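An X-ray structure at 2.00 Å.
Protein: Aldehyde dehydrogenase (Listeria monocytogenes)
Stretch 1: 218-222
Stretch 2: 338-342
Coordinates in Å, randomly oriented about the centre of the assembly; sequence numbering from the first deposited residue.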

# COMPACT_ATOMS: atom_id res chain seq x y z
N GLY A 218 3.22 12.31 6.32
CA GLY A 218 2.99 12.69 7.71
C GLY A 218 3.62 14.06 7.96
O GLY A 218 4.29 14.60 7.07
N PRO A 219 3.39 14.63 9.16
CA PRO A 219 4.08 15.86 9.55
C PRO A 219 5.57 15.59 9.70
O PRO A 219 5.96 14.57 10.27
N GLY A 220 6.39 16.48 9.14
CA GLY A 220 7.85 16.42 9.31
C GLY A 220 8.30 17.23 10.51
O GLY A 220 8.06 18.43 10.59
N ASN A 221 8.97 16.58 11.44
CA ASN A 221 9.36 17.26 12.68
C ASN A 221 10.80 16.89 13.06
O ASN A 221 11.11 16.69 14.22
N GLY A 222 11.67 16.83 12.04
CA GLY A 222 12.95 16.16 12.19
C GLY A 222 13.97 16.88 13.04
O GLY A 222 14.31 18.03 12.74
N TYR A 338 7.67 24.69 20.03
CA TYR A 338 9.01 24.43 19.44
C TYR A 338 9.33 22.96 19.18
O TYR A 338 10.17 22.63 18.32
N SER A 339 8.64 22.07 19.89
CA SER A 339 8.78 20.62 19.71
C SER A 339 7.94 20.09 18.55
O SER A 339 7.86 18.88 18.34
N ARG A 340 7.34 21.00 17.78
CA ARG A 340 6.40 20.66 16.71
C ARG A 340 6.77 21.30 15.37
O ARG A 340 7.71 22.11 15.28
N GLU A 341 6.05 20.93 14.31
CA GLU A 341 6.40 21.32 12.96
C GLU A 341 6.14 22.81 12.73
O GLU A 341 5.00 23.28 12.86
N LYS A 342 7.21 23.55 12.48
CA LYS A 342 7.14 24.97 12.18
C LYS A 342 7.69 25.10 10.78
O LYS A 342 8.89 24.95 10.55

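The two stretches meet through a small, mainly polar contact in which a side chain from each stretch bonds the backbone of the other. Y338 (chi1 m) directs its CA-to-CB bond away from stretch 1, so its ring takes no part; its carbonyl does, because water 1 donates to both Y338 O (3.0 Å) and N221 OD1 (2.6 Å), bridging the stretches. The CA-to-CB bond of S339 (chi1 p) also points away, yet its carbonyl receives the shortest direct bond here, N221 ND2 to S339 O at 2.7 Å and 158°. N221 (chi1 t) leaves its backbone sideways, but its amide end swings in to make this bond while OD1 takes the water. The CA-to-CB bond of R340 (m, t, p) points away, its guanidinium held elsewhere in the structure; N221 OD1 instead lies against its backbone, 3.2 Å from R340 C. E341 (t, t) starts sideways and its extended chain brings the carboxylate to the G220 amide: G220 N donates to E341 OE2 at 3.1 Å and 141°. The same oxygen lies 3.8 Å from P219 CA, and P219, whose CB points toward stretch 2, adds a looser contact, CB to E341 OE2 at 4.2 Å. K342 (m, t, m, m) folds back along its own stretch, NZ donating to Y338 O (2.9 Å) and R340 O (3.1 Å), which ties together the turn facing N221.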

# COMPACT_ATOMS: atom_id res chain seq x y z
CB PRO A 219 3.46 16.21 10.90
CG PRO A 219 2.19 15.40 10.99
CD PRO A 219 2.49 14.15 10.23
CB ASN A 221 8.35 16.95 13.78
CG ASN A 221 8.53 17.82 15.01
OD1 ASN A 221 8.94 18.98 14.93
ND2 ASN A 221 8.22 17.25 16.16
CB TYR A 338 10.12 25.08 20.28
CG TYR A 338 10.01 26.58 20.29
CD1 TYR A 338 10.06 27.30 19.10
CD2 TYR A 338 9.84 27.28 21.48
CE1 TYR A 338 9.94 28.69 19.09
CE2 TYR A 338 9.71 28.66 21.48
CZ TYR A 338 9.78 29.36 20.28
OH TYR A 338 9.66 30.73 20.27
CB SER A 339 8.42 19.88 21.00
OG SER A 339 7.01 19.89 21.23
CB ARG A 340 4.97 21.05 17.12
CG ARG A 340 4.50 20.41 18.45
CD ARG A 340 3.08 20.82 18.83
NE ARG A 340 2.16 20.69 17.70
CZ ARG A 340 0.89 21.11 17.72
NH1 ARG A 340 0.12 20.94 16.65
NH2 ARG A 340 0.39 21.68 18.80
CB GLU A 341 5.68 20.44 11.95
CG GLU A 341 5.90 20.82 10.49
CD GLU A 341 4.87 20.19 9.59
OE1 GLU A 341 3.67 20.52 9.72
OE2 GLU A 341 5.25 19.34 8.77
CB LYS A 342 8.02 25.78 13.14
CG LYS A 342 7.84 25.45 14.60
CD LYS A 342 8.99 25.93 15.48
CE LYS A 342 10.29 25.16 15.27
NZ LYS A 342 10.32 23.71 15.66
O HOH W 1 10.55 20.15 16.65